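Local coordinates for 5-oxoprolinase subunit A (Thermus thermophilus, PDB 2DFA), which probably catalyses, in complex with PxpB and PxpC, the ATP-driven cleavage of 5-oxoproline to L-glutamate, at residues Y89-L94 with K133-G138; L141-L144 with Y149-E152; E23-V28 with V49-A54; D4-A9 with V161-P166; A235-L240 with V245-F250. All coordinates share one frame; numbering follows the deposited sequence.

How the interactions relate
The centre of interaction 4 lies about 5 Å from the centre of the chain, and the contact is polar, an amide-carboxylate bond between strands of the parallel sheet. The other four centre 12 to 16 Å out and are mainly apolar. Interaction 2 holds a helix against strand 141-143, whose backbone pairs with strand 160-164 of interaction 4. Interaction 3 presses F25 on helix 42-54 and reaches A9 of interaction 4. In interaction 5 the last helix meets the C-terminal segment, whose strand 246-247 adjoins strand 2-9; it is only partly buried. Interaction 1 joins two helices at the edge facing another subunit, and L94 touches V49 of interaction 3.

Interaction 1 of 5, residues Y89-L94 with K133-G138; sequences YQIGAL and KAFDPG
I91 lays its CG2 methyl over one face of the F135 ring, displaced from the centre toward the CD2-CE2 rim. CG2 of I91 stands 3.5 Å from CD2 of F135. The line from that methyl to the ring centroid leans 17° from the ring normal, which meets the definition of a CH-pi contact. CE1 of F135 is the atom that approaches the helix backbone, 4.1 Å from CA of G92. The two side chains slide past each other in opposite directions, and it is CG2 of I91 that meets the ring. F135 places CG opposite its backbone N (chi1 -175°), which carries the ring out toward helix 80-100. An alanine here would remove the face on which the I91 methyl rests and is likely to leave a gap between the two helices.

One shell out, F135 also touches L88 and S95 on helix 80-100, while I91 packs on L105 and on A61 of strand 58-62. A96 of the second subunit packs on F135, so the ring belongs to the subunit interface as well. Just beyond the ring the helix is left at D136, whose OD1 accepts from N of G138 at 2.8 Å (N-H...O 150°); this is an Asx turn, with the donor above the carboxylate plane. The whole is helix-helix packing between 80-100 and 122-135, two helices of the layer outside the parallel sheet.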
# COMPACT_ATOMS: atom_id res chain seq x y z
N TYR A 89 -6.94 15.10 2.72
CA TYR A 89 -6.91 13.85 3.45
C TYR A 89 -5.79 13.84 4.48
O TYR A 89 -5.99 13.48 5.63
CB TYR A 89 -6.72 12.69 2.45
CG TYR A 89 -6.74 11.31 3.06
CD1 TYR A 89 -5.64 10.81 3.77
CD2 TYR A 89 -7.86 10.49 2.93
CE1 TYR A 89 -5.66 9.54 4.34
CE2 TYR A 89 -7.90 9.22 3.50
CZ TYR A 89 -6.79 8.75 4.20
OH TYR A 89 -6.83 7.50 4.77
N GLN A 90 -4.60 14.23 4.04
CA GLN A 90 -3.42 14.23 4.90
C GLN A 90 -3.50 15.25 6.03
O GLN A 90 -3.19 14.94 7.18
CB GLN A 90 -2.17 14.45 4.06
CG GLN A 90 -1.86 13.25 3.15
CD GLN A 90 -0.66 13.47 2.27
OE1 GLN A 90 0.49 13.33 2.71
NE2 GLN A 90 -0.90 13.82 1.01
N ILE A 91 -3.90 16.47 5.70
CA ILE A 91 -4.02 17.51 6.72
C ILE A 91 -5.02 17.06 7.77
O ILE A 91 -4.80 17.21 8.96
CB ILE A 91 -4.51 18.84 6.10
CG1 ILE A 91 -3.40 19.46 5.25
CG2 ILE A 91 -4.96 19.80 7.21
CD1 ILE A 91 -3.84 20.70 4.49
N GLY A 92 -6.14 16.49 7.31
CA GLY A 92 -7.15 16.03 8.25
C GLY A 92 -6.66 14.94 9.18
O GLY A 92 -6.91 14.98 10.39
N ALA A 93 -5.96 13.95 8.62
CA ALA A 93 -5.45 12.85 9.42
C ALA A 93 -4.54 13.36 10.53
O ALA A 93 -4.68 12.95 11.68
CB ALA A 93 -4.69 11.85 8.54
N LEU A 94 -3.60 14.24 10.19
CA LEU A 94 -2.68 14.78 11.19
C LEU A 94 -3.43 15.60 12.24
O LEU A 94 -3.15 15.49 13.44
CB LEU A 94 -1.60 15.65 10.52
CG LEU A 94 -0.66 16.37 11.49
CD1 LEU A 94 0.09 15.37 12.35
CD2 LEU A 94 0.32 17.24 10.71
N LYS A 133 -6.88 26.11 2.35
CA LYS A 133 -7.88 27.14 2.62
C LYS A 133 -9.23 26.53 2.99
O LYS A 133 -9.92 27.03 3.88
CB LYS A 133 -8.05 28.05 1.40
CG LYS A 133 -8.98 29.24 1.66
CD LYS A 133 -9.18 30.10 0.42
CE LYS A 133 -9.93 31.39 0.75
NZ LYS A 133 -10.04 32.28 -0.43
N ALA A 134 -9.61 25.46 2.30
CA ALA A 134 -10.89 24.79 2.55
C ALA A 134 -10.93 24.18 3.95
O ALA A 134 -12.00 24.10 4.56
CB ALA A 134 -11.14 23.70 1.49
N PHE A 135 -9.78 23.74 4.45
CA PHE A 135 -9.69 23.14 5.78
C PHE A 135 -9.71 24.19 6.89
O PHE A 135 -10.42 24.03 7.88
CB PHE A 135 -8.41 22.31 5.91
CG PHE A 135 -8.30 21.56 7.21
CD1 PHE A 135 -9.05 20.40 7.42
CD2 PHE A 135 -7.46 22.01 8.22
CE1 PHE A 135 -8.97 19.71 8.63
CE2 PHE A 135 -7.38 21.32 9.43
CZ PHE A 135 -8.13 20.18 9.63
N ASP A 136 -8.92 25.24 6.71
CA ASP A 136 -8.82 26.34 7.68
C ASP A 136 -8.19 27.53 6.97
O ASP A 136 -6.98 27.59 6.78
CB ASP A 136 -7.95 25.93 8.87
CG ASP A 136 -7.82 27.04 9.92
OD1 ASP A 136 -8.28 28.18 9.66
OD2 ASP A 136 -7.27 26.77 11.00
N PRO A 137 -9.02 28.52 6.59
CA PRO A 137 -8.57 29.75 5.92
C PRO A 137 -7.42 30.45 6.66
O PRO A 137 -6.66 31.23 6.10
CB PRO A 137 -9.77 30.70 5.82
CG PRO A 137 -11.01 29.94 6.29
CD PRO A 137 -10.36 28.73 7.10
N GLY A 138 -7.31 30.20 7.96
CA GLY A 138 -6.31 30.87 8.77
C GLY A 138 -4.96 30.17 8.80
O GLY A 138 -3.98 30.70 9.35

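Interaction 2 of 5, residues L141-L144 with Y149-E152; sequences LVVL and YEEE
V143 CG1 sits over one face of the Y149 ring, 3.8 Å from the centroid and 21° off the ring normal: a CH-pi contact. The methyl lies toward the rim, nearest to CE2. L141 CD2 approaches the ring obliquely, 3.8 Å from CE1 of Y149. The pairing belongs to a beta-alpha-beta unit, in which helix 148-155 connects the parallel strands 141-143 and 160-164; here its first turn packs against the strand that precedes it. With chi1 at 177° the Y149 ring swings away from its own backbone N and toward the strand, which brings its hydroxyl beside L141, whose CG lies 3.3 Å from OH of Y149. L141 and V143, two residues apart in the strand, therefore both face the helix, while V142 faces the other side.

Y149 also touches A118 of helix 112-120 and A125 of helix 122-135. E150 follows with its aliphatic part, and its carboxylate is engaged elsewhere, in a salt bridge with R154 and a hydrogen bond from G146 N. The last link is apolar: CG2 of V143 rests 3.7 Å from CG of E150, the two side chains crossing at about a right angle.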
# COMPACT_ATOMS: atom_id res chain seq x y z
N LEU A 141 0.74 28.94 4.95
CA LEU A 141 1.37 28.00 4.04
C LEU A 141 2.82 28.41 3.88
O LEU A 141 3.10 29.57 3.58
CB LEU A 141 0.65 28.01 2.69
CG LEU A 141 1.09 27.00 1.62
CD1 LEU A 141 1.00 25.58 2.16
CD2 LEU A 141 0.21 27.17 0.38
N VAL A 142 3.73 27.47 4.11
CA VAL A 142 5.16 27.73 3.96
C VAL A 142 5.50 27.57 2.48
O VAL A 142 5.18 26.55 1.87
CB VAL A 142 5.99 26.73 4.80
CG1 VAL A 142 7.48 26.93 4.56
CG2 VAL A 142 5.66 26.91 6.27
N VAL A 143 6.14 28.58 1.91
CA VAL A 143 6.48 28.54 0.49
C VAL A 143 7.90 29.01 0.19
O VAL A 143 8.58 29.58 1.05
CB VAL A 143 5.53 29.43 -0.33
CG1 VAL A 143 4.09 29.17 0.06
CG2 VAL A 143 5.88 30.89 -0.13
N LEU A 144 8.33 28.77 -1.04
CA LEU A 144 9.64 29.21 -1.50
C LEU A 144 9.38 30.56 -2.14
O LEU A 144 8.58 30.68 -3.07
CB LEU A 144 10.21 28.25 -2.54
CG LEU A 144 11.37 27.36 -2.09
CD1 LEU A 144 11.90 26.57 -3.28
CD2 LEU A 144 12.47 28.23 -1.50
N TYR A 149 4.43 29.19 -6.78
CA TYR A 149 3.83 28.59 -5.60
C TYR A 149 3.46 29.71 -4.61
O TYR A 149 2.36 29.73 -4.05
CB TYR A 149 4.84 27.60 -4.99
CG TYR A 149 4.39 26.95 -3.71
CD1 TYR A 149 3.06 26.62 -3.50
CD2 TYR A 149 5.32 26.65 -2.71
CE1 TYR A 149 2.65 26.01 -2.31
CE2 TYR A 149 4.92 26.04 -1.53
CZ TYR A 149 3.59 25.73 -1.33
OH TYR A 149 3.19 25.15 -0.15
N GLU A 150 4.37 30.65 -4.40
CA GLU A 150 4.08 31.77 -3.50
C GLU A 150 2.93 32.57 -4.10
O GLU A 150 2.02 33.01 -3.39
CB GLU A 150 5.30 32.69 -3.36
CG GLU A 150 5.13 33.76 -2.29
CD GLU A 150 6.14 34.88 -2.39
OE1 GLU A 150 7.30 34.62 -2.77
OE2 GLU A 150 5.79 36.04 -2.07
N GLU A 151 2.97 32.74 -5.42
CA GLU A 151 1.94 33.49 -6.14
C GLU A 151 0.54 32.92 -5.97
O GLU A 151 -0.40 33.65 -5.62
CB GLU A 151 2.27 33.54 -7.63
CG GLU A 151 3.45 34.41 -7.99
CD GLU A 151 3.70 34.43 -9.49
OE1 GLU A 151 2.73 34.63 -10.26
OE2 GLU A 151 4.87 34.25 -9.90
N GLU A 152 0.38 31.63 -6.24
CA GLU A 152 -0.94 31.02 -6.12
C GLU A 152 -1.45 31.03 -4.69
O GLU A 152 -2.64 31.18 -4.44
CB GLU A 152 -0.91 29.58 -6.67
CG GLU A 152 -0.63 29.51 -8.16
CD GLU A 152 -1.60 30.34 -8.99
OE1 GLU A 152 -2.81 30.32 -8.68
OE2 GLU A 152 -1.16 30.99 -9.95

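Interaction 3 of 5, residues E23-V28 with V49-A54; sequences EIFPLV and VRLAKA
F25 points its CB at helix 42-54, and the ring beyond it lands on L51 and A52. CG, the first ring atom, lies 3.9 Å from CD2 of L51. On the CD1 side the same methyl is 4.1 Å from CD1 of F25, while on the other side CD2 of F25 is 3.7 Å from CG of L51. The CD2 methyl of L51 stands over the centre of the ring, 3.9 Å from the centroid and 11° off the normal, a nearly upright CH-pi contact. A chi1 of -173° takes the branched end of L51 away from its backbone N and turns it to the phenylalanine.

The edge does different work. CD2 of F25 lies 3.3 Å from CA of A52, which is in the ring plane. One atom further, CE2 of F25 is 3.3 Å from N of A52 and equally close to its CB. These short separations show tight packing, with the ring edge butted against the helix backbone and one face under L51. CE1, on the opposite side of the ring from CD2, touches the methyl of A9.

Behind F25 the chain turns, and O of I24 accepts from both N of L27 (2.9 Å) and N of V28. The neighbours fix the place in the fold. I24 and V28 pack on A7 and F25 on A9, all of strand 2-9; I24 and L27 meet A233 of helix 229-241. A52 also touches V57, just before strand 58-62, so F25 is wedged between strand 2-9 and helix 42-54.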
# COMPACT_ATOMS: atom_id res chain seq x y z
N GLU A 23 16.66 13.89 18.48
CA GLU A 23 17.78 14.83 18.52
C GLU A 23 17.43 16.20 17.93
O GLU A 23 17.95 17.22 18.37
CB GLU A 23 18.98 14.25 17.77
CG GLU A 23 19.53 12.96 18.35
CD GLU A 23 18.54 11.81 18.29
OE1 GLU A 23 18.02 11.52 17.19
OE2 GLU A 23 18.28 11.19 19.35
N ILE A 24 16.53 16.20 16.94
CA ILE A 24 16.14 17.44 16.27
C ILE A 24 15.09 18.29 16.99
O ILE A 24 15.21 19.52 17.01
CB ILE A 24 15.63 17.14 14.84
CG1 ILE A 24 16.79 16.65 13.96
CG2 ILE A 24 15.01 18.39 14.23
CD1 ILE A 24 17.81 17.72 13.62
N PHE A 25 14.08 17.66 17.57
CA PHE A 25 13.01 18.41 18.24
C PHE A 25 13.46 19.42 19.29
O PHE A 25 12.88 20.50 19.40
CB PHE A 25 12.00 17.44 18.86
CG PHE A 25 10.98 16.94 17.89
CD1 PHE A 25 11.36 16.41 16.66
CD2 PHE A 25 9.62 16.97 18.21
CE1 PHE A 25 10.41 15.93 15.76
CE2 PHE A 25 8.67 16.49 17.31
CZ PHE A 25 9.06 15.97 16.09
N PRO A 26 14.48 19.09 20.10
CA PRO A 26 14.91 20.06 21.11
C PRO A 26 15.64 21.27 20.52
O PRO A 26 15.96 22.22 21.23
CB PRO A 26 15.79 19.23 22.03
CG PRO A 26 16.41 18.25 21.08
CD PRO A 26 15.24 17.83 20.22
N LEU A 27 15.89 21.24 19.21
CA LEU A 27 16.60 22.32 18.53
C LEU A 27 15.74 23.23 17.66
O LEU A 27 16.09 24.38 17.42
CB LEU A 27 17.71 21.73 17.67
CG LEU A 27 18.67 20.74 18.33
CD1 LEU A 27 19.58 20.13 17.27
CD2 LEU A 27 19.49 21.44 19.40
N VAL A 28 14.61 22.71 17.18
CA VAL A 28 13.75 23.51 16.30
C VAL A 28 12.53 24.09 16.99
O VAL A 28 12.16 23.66 18.08
CB VAL A 28 13.27 22.66 15.09
CG1 VAL A 28 14.48 22.10 14.34
CG2 VAL A 28 12.40 21.52 15.57
N VAL A 49 3.91 13.57 17.41
CA VAL A 49 3.10 14.64 17.98
C VAL A 49 3.34 14.72 19.48
O VAL A 49 3.46 15.81 20.05
CB VAL A 49 1.59 14.40 17.70
CG1 VAL A 49 0.74 15.35 18.52
CG2 VAL A 49 1.31 14.62 16.19
N ARG A 50 3.44 13.56 20.12
CA ARG A 50 3.69 13.53 21.56
C ARG A 50 5.06 14.13 21.85
O ARG A 50 5.21 14.90 22.80
CB ARG A 50 3.59 12.09 22.08
CG ARG A 50 2.14 11.61 22.10
CD ARG A 50 1.97 10.16 22.54
NE ARG A 50 0.55 9.87 22.78
CZ ARG A 50 0.04 8.66 22.98
NH1 ARG A 50 0.83 7.58 22.96
NH2 ARG A 50 -1.26 8.52 23.19
N LEU A 51 6.05 13.79 21.03
CA LEU A 51 7.40 14.30 21.21
C LEU A 51 7.44 15.82 21.04
O LEU A 51 8.05 16.52 21.84
CB LEU A 51 8.35 13.65 20.20
CG LEU A 51 9.85 13.95 20.33
CD1 LEU A 51 10.37 13.40 21.66
CD2 LEU A 51 10.60 13.32 19.17
N ALA A 52 6.78 16.31 19.99
CA ALA A 52 6.74 17.75 19.73
C ALA A 52 6.11 18.48 20.92
O ALA A 52 6.62 19.51 21.36
CB ALA A 52 5.94 18.03 18.46
N LYS A 53 5.01 17.93 21.42
CA LYS A 53 4.30 18.51 22.55
C LYS A 53 5.21 18.57 23.78
O LYS A 53 5.25 19.57 24.49
CB LYS A 53 3.06 17.68 22.88
CG LYS A 53 2.23 18.21 24.04
CD LYS A 53 1.02 17.33 24.26
CE LYS A 53 0.11 17.86 25.35
NZ LYS A 53 -1.09 16.99 25.48
N ALA A 54 5.93 17.48 24.01
CA ALA A 54 6.84 17.40 25.14
C ALA A 54 7.94 18.45 25.03
O ALA A 54 8.41 18.97 26.05
CB ALA A 54 7.46 16.00 25.22

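Interaction 4 of 5, residues D4-A9 with V161-P166; sequences DLNADA and VLEAFP
Two strands of the parallel sheet, 2-9 and 160-164, are joined here by a polar bridge between N6 and E163. Strand 219-222 pairs with both, and the CA atoms of N6 and E163 are 9.2 Å apart, so backbone pairing between them is excluded and side chains must span the distance. ND2 of N6 donates to OE2 of E163 at 3.2 Å, with an N-H...O angle of 158°. The acceptor lies close to the amide plane. From the other end, the donor meets OE2 on its anti side, 27° out of the carboxylate plane, and the two planar groups are turned 41° against each other. E163 gets there as an extended chain, crossing the asparagine side chain at about a right angle.

Both groups have further partners, which hold their rotation. K109 NZ forms a salt bridge with OE2 of E163 and a hydrogen bond with OD1 of N6, so one ammonium joins the two. OD1 of N6 also bonds N32 ND2, and ND2 of N6 also bonds T219 OG1. Around this buried network, E163 touches C221 of strand 219-222 and Y115 of helix 112-120, while L5, the residue before N6 in strand 2-9, packs on V236 and L240 of helix 229-241.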
# COMPACT_ATOMS: atom_id res chain seq x y z
N ASP A 4 11.98 31.45 12.91
CA ASP A 4 11.55 30.09 13.17
C ASP A 4 12.50 29.10 12.51
O ASP A 4 12.97 29.32 11.40
CB ASP A 4 10.12 29.87 12.65
CG ASP A 4 9.68 28.42 12.72
OD1 ASP A 4 10.00 27.65 11.79
OD2 ASP A 4 9.02 28.05 13.71
N LEU A 5 12.81 28.03 13.23
CA LEU A 5 13.67 26.97 12.73
C LEU A 5 12.77 25.76 12.54
O LEU A 5 12.16 25.29 13.50
CB LEU A 5 14.77 26.65 13.75
CG LEU A 5 16.19 27.15 13.45
CD1 LEU A 5 16.78 26.35 12.30
CD2 LEU A 5 16.15 28.63 13.10
N ASN A 6 12.67 25.27 11.31
CA ASN A 6 11.81 24.12 11.05
C ASN A 6 12.57 22.93 10.47
O ASN A 6 13.59 23.09 9.80
CB ASN A 6 10.66 24.51 10.12
CG ASN A 6 11.03 24.43 8.65
OD1 ASN A 6 11.10 23.35 8.07
ND2 ASN A 6 11.29 25.59 8.04
N ALA A 7 12.07 21.74 10.75
CA ALA A 7 12.68 20.51 10.25
C ALA A 7 11.58 19.48 10.04
O ALA A 7 10.55 19.50 10.71
CB ALA A 7 13.70 19.99 11.24
N ASP A 8 11.80 18.57 9.09
CA ASP A 8 10.82 17.53 8.83
C ASP A 8 10.97 16.51 9.95
O ASP A 8 12.05 16.37 10.53
CB ASP A 8 11.08 16.86 7.48
CG ASP A 8 11.11 17.84 6.33
OD1 ASP A 8 10.32 18.81 6.35
OD2 ASP A 8 11.92 17.64 5.40
N ALA A 9 9.88 15.81 10.25
CA ALA A 9 9.89 14.81 11.31
C ALA A 9 8.70 13.86 11.18
O ALA A 9 7.83 14.06 10.32
CB ALA A 9 9.85 15.49 12.67
N VAL A 161 4.20 32.09 4.45
CA VAL A 161 5.40 32.14 5.28
C VAL A 161 6.60 31.83 4.38
O VAL A 161 6.65 30.76 3.76
CB VAL A 161 5.34 31.10 6.42
CG1 VAL A 161 6.61 31.17 7.25
CG2 VAL A 161 4.12 31.36 7.29
N LEU A 162 7.56 32.74 4.32
CA LEU A 162 8.74 32.57 3.48
C LEU A 162 9.85 31.74 4.11
O LEU A 162 10.34 32.04 5.19
CB LEU A 162 9.29 33.93 3.06
CG LEU A 162 8.27 34.82 2.33
CD1 LEU A 162 8.95 36.09 1.84
CD2 LEU A 162 7.67 34.05 1.15
N GLU A 163 10.25 30.69 3.39
CA GLU A 163 11.28 29.78 3.85
C GLU A 163 12.63 30.01 3.18
O GLU A 163 12.70 30.33 1.99
CB GLU A 163 10.82 28.34 3.62
CG GLU A 163 11.84 27.28 3.94
CD GLU A 163 11.25 25.88 3.91
OE1 GLU A 163 10.64 25.51 2.88
OE2 GLU A 163 11.39 25.16 4.91
N ALA A 164 13.70 29.87 3.96
CA ALA A 164 15.06 30.04 3.46
C ALA A 164 15.83 28.79 3.86
O ALA A 164 15.48 28.14 4.85
CB ALA A 164 15.70 31.29 4.06
N PHE A 165 16.87 28.47 3.11
CA PHE A 165 17.66 27.27 3.39
C PHE A 165 19.14 27.55 3.63
O PHE A 165 19.92 27.66 2.69
CB PHE A 165 17.53 26.29 2.22
CG PHE A 165 16.11 25.97 1.86
CD1 PHE A 165 15.33 26.89 1.17
CD2 PHE A 165 15.54 24.76 2.24
CE1 PHE A 165 14.00 26.60 0.85
CE2 PHE A 165 14.21 24.46 1.93
CZ PHE A 165 13.44 25.39 1.23
N PRO A 166 19.54 27.65 4.91
CA PRO A 166 20.94 27.91 5.23
C PRO A 166 21.90 26.82 4.74
O PRO A 166 23.10 27.05 4.62
CB PRO A 166 20.93 28.05 6.75
CG PRO A 166 19.76 27.21 7.17
CD PRO A 166 18.73 27.56 6.14

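Interaction 5 of 5, residues A235-L240 with V245-F250; sequences AVREAL and VEVRAF
L240, V247 and V245 bury the most surface in this contact. O of L240 accepts from N of V245 at 2.8 Å with an N-H...O angle of 155°, the donor tilted 25° from the carbonyl plane; this bond spans the turn that follows helix 229-241. The same pair meets through side chains, CB of L240 lying 4.1 Å from CB of V245. Two residues on, V247 returns to the helix: its CG2 is 4.1 Å from CD1 of L240, the two side chains crossing at about a right angle.

R237, one helical turn before L240, meets V247 from another side. It leaves the helix extended from CG to NE (chi3 -178°), and its NH1 arrives 3.4 Å from CB of V247, with the guanidinium oblique to the valine. NH1 also makes a weak hydrogen bond to L27 O. With an alanine here, V247 is likely to lose the cover of NH1 and L27 O its weak donor.

L240 also touches V3 and L5 of strand 2-9 and L197 of helix 189-201. E246 and R248 make backbone hydrogen bonds with V3, so strand 246-247 runs parallel beside strand 2-9, and helix 229-241 packs against both.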
# COMPACT_ATOMS: atom_id res chain seq x y z
N ALA A 235 24.40 23.68 15.59
CA ALA A 235 25.25 24.81 15.23
C ALA A 235 24.43 26.05 14.88
O ALA A 235 24.75 27.15 15.33
CB ALA A 235 26.15 24.42 14.05
N VAL A 236 23.39 25.86 14.08
CA VAL A 236 22.55 26.98 13.68
C VAL A 236 21.80 27.64 14.83
O VAL A 236 21.81 28.86 14.96
CB VAL A 236 21.52 26.55 12.60
CG1 VAL A 236 20.61 27.72 12.26
CG2 VAL A 236 22.24 26.07 11.36
N ARG A 237 21.15 26.84 15.67
CA ARG A 237 20.40 27.39 16.79
C ARG A 237 21.31 28.15 17.75
O ARG A 237 20.96 29.24 18.22
CB ARG A 237 19.68 26.28 17.56
CG ARG A 237 18.71 26.81 18.61
CD ARG A 237 18.14 25.70 19.48
NE ARG A 237 17.19 26.21 20.46
CZ ARG A 237 15.98 26.67 20.16
NH1 ARG A 237 15.57 26.69 18.89
NH2 ARG A 237 15.18 27.13 21.11
N GLU A 238 22.47 27.58 18.05
CA GLU A 238 23.41 28.22 18.96
C GLU A 238 23.93 29.55 18.41
O GLU A 238 24.01 30.54 19.14
CB GLU A 238 24.58 27.27 19.26
CG GLU A 238 24.15 26.01 20.00
CD GLU A 238 25.31 25.11 20.38
OE1 GLU A 238 25.99 24.59 19.46
OE2 GLU A 238 25.53 24.91 21.59
N ALA A 239 24.28 29.56 17.13
CA ALA A 239 24.78 30.78 16.50
C ALA A 239 23.73 31.88 16.61
O ALA A 239 24.05 33.04 16.83
CB ALA A 239 25.12 30.51 15.04
N LEU A 240 22.46 31.50 16.45
CA LEU A 240 21.36 32.45 16.52
C LEU A 240 21.11 32.95 17.94
O LEU A 240 20.90 34.15 18.15
CB LEU A 240 20.08 31.81 15.97
CG LEU A 240 20.07 31.46 14.48
CD1 LEU A 240 18.75 30.79 14.12
CD2 LEU A 240 20.27 32.71 13.65
N VAL A 245 19.29 36.29 18.85
CA VAL A 245 18.13 36.12 17.99
C VAL A 245 17.21 35.10 18.64
O VAL A 245 17.65 34.02 19.03
CB VAL A 245 18.54 35.61 16.59
CG1 VAL A 245 17.30 35.42 15.72
CG2 VAL A 245 19.50 36.58 15.94
N GLU A 246 15.93 35.43 18.76
CA GLU A 246 14.97 34.52 19.37
C GLU A 246 14.43 33.50 18.37
O GLU A 246 13.91 33.87 17.32
CB GLU A 246 13.78 35.29 19.96
CG GLU A 246 12.99 34.50 20.99
CD GLU A 246 11.67 35.16 21.36
OE1 GLU A 246 11.61 36.41 21.37
OE2 GLU A 246 10.71 34.42 21.66
N VAL A 247 14.58 32.22 18.70
CA VAL A 247 14.08 31.16 17.85
C VAL A 247 12.69 30.79 18.33
O VAL A 247 12.53 30.17 19.39
CB VAL A 247 14.99 29.91 17.92
CG1 VAL A 247 14.43 28.80 17.03
CG2 VAL A 247 16.40 30.27 17.48
N ARG A 248 11.67 31.18 17.58
CA ARG A 248 10.30 30.87 17.97
C ARG A 248 9.39 30.65 16.76
O ARG A 248 9.61 31.20 15.69
CB ARG A 248 9.73 31.99 18.84
CG ARG A 248 9.60 33.33 18.15
CD ARG A 248 8.97 34.35 19.08
NE ARG A 248 7.65 33.93 19.54
CZ ARG A 248 6.87 34.65 20.35
NH1 ARG A 248 7.29 35.82 20.80
NH2 ARG A 248 5.69 34.18 20.72
N ALA A 249 8.37 29.84 16.97
CA ALA A 249 7.41 29.51 15.92
C ALA A 249 6.78 30.78 15.34
O ALA A 249 6.42 31.70 16.08
CB ALA A 249 6.34 28.59 16.47
N PHE A 250 6.65 30.81 14.02
CA PHE A 250 6.06 31.95 13.33
C PHE A 250 4.55 32.02 13.53
O PHE A 250 3.98 33.11 13.33
CB PHE A 250 6.39 31.89 11.84
CG PHE A 250 6.01 30.59 11.17
CD1 PHE A 250 4.70 30.34 10.78
CD2 PHE A 250 6.98 29.62 10.91
CE1 PHE A 250 4.35 29.15 10.13
CE2 PHE A 250 6.65 28.42 10.27
CZ PHE A 250 5.33 28.19 9.88
OXT PHE A 250 3.95 30.98 13.89